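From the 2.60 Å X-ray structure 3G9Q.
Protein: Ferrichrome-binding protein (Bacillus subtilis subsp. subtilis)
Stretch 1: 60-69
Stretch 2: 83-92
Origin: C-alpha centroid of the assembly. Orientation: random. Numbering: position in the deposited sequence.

Stretch 1 (60-69) DGTSVEKVID
Stretch 2 83-92: ADIKKLEKIA

How are the two backbones arranged? Each stretch leads from a loop into a short helix, and the helices run nearly parallel, with 7° between their N-to-C directions and axes 10.6 Å apart at closest approach. In register, the CA of Val 64 lies 7.0 Å from the CA of Leu 88, and the CA of Ile 68 lies 6.8 Å from that of Ile 91.

What happens before the first helix begins? Asp 60 (chi1 p) accepts from Thr 62 (p), whose OG1 lies 2.9 Å from Asp 60 OD2. Between them Gly 61 adopts phi/psi 110/14, where a CB would jam against the preceding carbonyl; its O lies 4.2 Å from Ala 83 CB. Ser 63 (t, phi/psi -52/92) caps the helix weakly, Lys 66 N to Ser 63 OG being 3.4 Å, while Ser 63 OG donates to Glu 65 OE1 at 3.1 Å.

Which residue anchors the contact? Val 64 (t) points its CA-to-CB bond toward the second helix. Its CG1 lies 3.5 Å from CD1 of Leu 88 (m, chi2 46°) and 4.1 Å from CD1 of Ile 91 (m, chi2 87°), an apolar cluster in which Leu 88 is buried. Lys 87 meets Val 64 through its aliphatic base, CB to Val 64 CG1 being 4.3 Å, while its end leads away: Lys 87 NZ forms a salt bridge with Asp 84 OD2 at 3.6 Å. Asp 84 (t) also caps its helix, Lys 87 N to Asp 84 OD1 being 2.8 Å.

How does the contact finish? Ile 68 (m, chi2 14°, between wells) starts sideways, but its end comes nearer, bringing CD1 to 3.2 Å from Ile 91 CG1. No hydrogen bond crosses between the stretches; apolar packing dominates the 284 Å² buried.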

# COMPACT_ATOMS: atom_id res chain seq x y z
N ASP A 60 6.70 3.14 -18.48
CA ASP A 60 6.85 4.16 -17.41
C ASP A 60 5.57 4.99 -17.23
O ASP A 60 5.39 5.67 -16.22
CB ASP A 60 8.00 5.12 -17.72
CG ASP A 60 7.66 6.08 -18.85
OD1 ASP A 60 7.28 5.60 -19.95
OD2 ASP A 60 7.77 7.31 -18.65
N GLY A 61 4.70 4.97 -18.24
CA GLY A 61 3.46 5.72 -18.16
C GLY A 61 3.35 6.93 -19.07
O GLY A 61 2.45 7.76 -18.90
N THR A 62 4.25 7.04 -20.05
CA THR A 62 4.22 8.17 -20.98
C THR A 62 4.20 7.69 -22.44
O THR A 62 3.37 8.14 -23.22
CB THR A 62 5.45 9.11 -20.79
OG1 THR A 62 6.66 8.41 -21.12
CG2 THR A 62 5.53 9.60 -19.34
N SER A 63 5.12 6.79 -22.77
CA SER A 63 5.22 6.25 -24.13
C SER A 63 3.89 5.70 -24.66
O SER A 63 3.56 4.53 -24.47
CB SER A 63 6.28 5.15 -24.18
OG SER A 63 6.43 4.67 -25.50
N VAL A 64 3.16 6.58 -25.34
CA VAL A 64 1.86 6.27 -25.94
C VAL A 64 2.00 5.18 -27.00
O VAL A 64 1.07 4.40 -27.24
CB VAL A 64 1.27 7.52 -26.62
CG1 VAL A 64 -0.17 7.27 -27.01
CG2 VAL A 64 1.38 8.72 -25.69
N GLU A 65 3.17 5.14 -27.63
CA GLU A 65 3.46 4.17 -28.69
C GLU A 65 3.51 2.75 -28.12
O GLU A 65 3.00 1.81 -28.73
CB GLU A 65 4.80 4.50 -29.36
CG GLU A 65 4.98 5.96 -29.83
CD GLU A 65 5.28 6.94 -28.68
OE1 GLU A 65 6.14 6.64 -27.83
OE2 GLU A 65 4.66 8.03 -28.66
N LYS A 66 4.13 2.60 -26.96
CA LYS A 66 4.23 1.28 -26.33
C LYS A 66 2.85 0.68 -26.03
O LYS A 66 2.70 -0.56 -25.95
CB LYS A 66 5.09 1.37 -25.06
CG LYS A 66 6.59 1.56 -25.34
CD LYS A 66 7.46 1.51 -24.07
CE LYS A 66 7.18 0.27 -23.23
NZ LYS A 66 7.21 -1.00 -24.03
N VAL A 67 1.84 1.54 -25.89
CA VAL A 67 0.47 1.10 -25.62
C VAL A 67 -0.21 0.67 -26.93
O VAL A 67 -1.09 -0.20 -26.94
CB VAL A 67 -0.38 2.22 -24.94
CG1 VAL A 67 -1.74 1.66 -24.51
CG2 VAL A 67 0.34 2.77 -23.74
N ILE A 68 0.21 1.29 -28.03
CA ILE A 68 -0.33 0.98 -29.35
C ILE A 68 -0.10 -0.49 -29.73
O ILE A 68 -0.99 -1.15 -30.25
CB ILE A 68 0.30 1.87 -30.44
CG1 ILE A 68 -0.21 3.30 -30.30
CG2 ILE A 68 -0.09 1.37 -31.83
CD1 ILE A 68 -0.93 3.75 -29.02
N ASP A 69 1.10 -0.99 -29.45
CA ASP A 69 1.46 -2.35 -29.80
C ASP A 69 0.80 -3.42 -28.95
O ASP A 69 1.05 -4.61 -29.14
CB ASP A 69 2.98 -2.51 -29.72
CG ASP A 69 3.71 -1.30 -30.28
OD1 ASP A 69 3.31 -0.83 -31.38
OD2 ASP A 69 4.68 -0.82 -29.62
N ALA A 83 0.65 12.72 -18.56
CA ALA A 83 0.11 11.84 -19.59
C ALA A 83 -0.82 12.58 -20.58
O ALA A 83 -1.38 13.63 -20.24
CB ALA A 83 -0.63 10.67 -18.93
N ASP A 84 -0.99 12.03 -21.78
CA ASP A 84 -1.85 12.64 -22.80
C ASP A 84 -3.12 11.81 -22.99
O ASP A 84 -3.16 10.87 -23.78
CB ASP A 84 -1.11 12.76 -24.15
CG ASP A 84 -1.81 13.71 -25.13
OD1 ASP A 84 -2.99 13.47 -25.48
OD2 ASP A 84 -1.18 14.70 -25.54
N ILE A 85 -4.16 12.18 -22.26
CA ILE A 85 -5.43 11.46 -22.32
C ILE A 85 -6.02 11.44 -23.74
O ILE A 85 -6.33 10.37 -24.28
CB ILE A 85 -6.45 12.08 -21.34
CG1 ILE A 85 -5.76 12.43 -20.01
CG2 ILE A 85 -7.59 11.09 -21.10
CD1 ILE A 85 -5.10 11.27 -19.22
N LYS A 86 -6.19 12.62 -24.35
CA LYS A 86 -6.75 12.70 -25.70
C LYS A 86 -6.08 11.73 -26.70
O LYS A 86 -6.77 11.03 -27.45
CB LYS A 86 -6.67 14.13 -26.24
CG LYS A 86 -7.90 15.00 -25.94
CD LYS A 86 -8.22 15.08 -24.44
CE LYS A 86 -9.36 16.08 -24.14
NZ LYS A 86 -10.61 15.81 -24.92
N LYS A 87 -4.74 11.69 -26.72
CA LYS A 87 -4.01 10.79 -27.61
C LYS A 87 -4.47 9.35 -27.36
O LYS A 87 -4.76 8.58 -28.29
CB LYS A 87 -2.49 10.89 -27.36
CG LYS A 87 -1.68 11.70 -28.39
CD LYS A 87 -2.00 13.19 -28.36
CE LYS A 87 -1.00 14.00 -29.08
NZ LYS A 87 0.29 14.09 -28.73
N LEU A 88 -4.53 9.01 -26.07
CA LEU A 88 -4.94 7.69 -25.60
C LEU A 88 -6.40 7.34 -25.91
O LEU A 88 -6.69 6.25 -26.42
CB LEU A 88 -4.69 7.59 -24.09
CG LEU A 88 -3.26 7.33 -23.62
CD1 LEU A 88 -2.28 8.22 -24.35
CD2 LEU A 88 -3.17 7.55 -22.13
N GLU A 89 -7.31 8.26 -25.60
CA GLU A 89 -8.73 8.03 -25.87
C GLU A 89 -8.90 7.50 -27.29
O GLU A 89 -9.83 6.75 -27.59
CB GLU A 89 -9.53 9.33 -25.70
CG GLU A 89 -9.42 9.97 -24.32
CD GLU A 89 -10.00 11.39 -24.25
OE1 GLU A 89 -9.93 12.00 -23.15
OE2 GLU A 89 -10.52 11.89 -25.28
N LYS A 90 -7.98 7.90 -28.17
CA LYS A 90 -8.02 7.49 -29.57
C LYS A 90 -7.76 5.99 -29.68
O LYS A 90 -8.47 5.29 -30.41
CB LYS A 90 -6.96 8.25 -30.37
CG LYS A 90 -7.47 8.81 -31.71
CD LYS A 90 -7.87 7.71 -32.70
CE LYS A 90 -8.40 8.28 -34.03
NZ LYS A 90 -9.08 7.24 -34.86
N ILE A 91 -6.75 5.51 -28.97
CA ILE A 91 -6.41 4.09 -29.01
C ILE A 91 -7.55 3.16 -28.57
O ILE A 91 -7.92 2.24 -29.31
CB ILE A 91 -5.17 3.79 -28.16
CG1 ILE A 91 -4.00 4.62 -28.67
CG2 ILE A 91 -4.85 2.29 -28.22
CD1 ILE A 91 -3.90 5.98 -28.09
N ALA A 92 -8.10 3.41 -27.38
CA ALA A 92 -9.20 2.59 -26.85
C ALA A 92 -9.95 3.34 -25.76
O ALA A 92 -9.48 4.38 -25.29
CB ALA A 92 -8.64 1.28 -26.29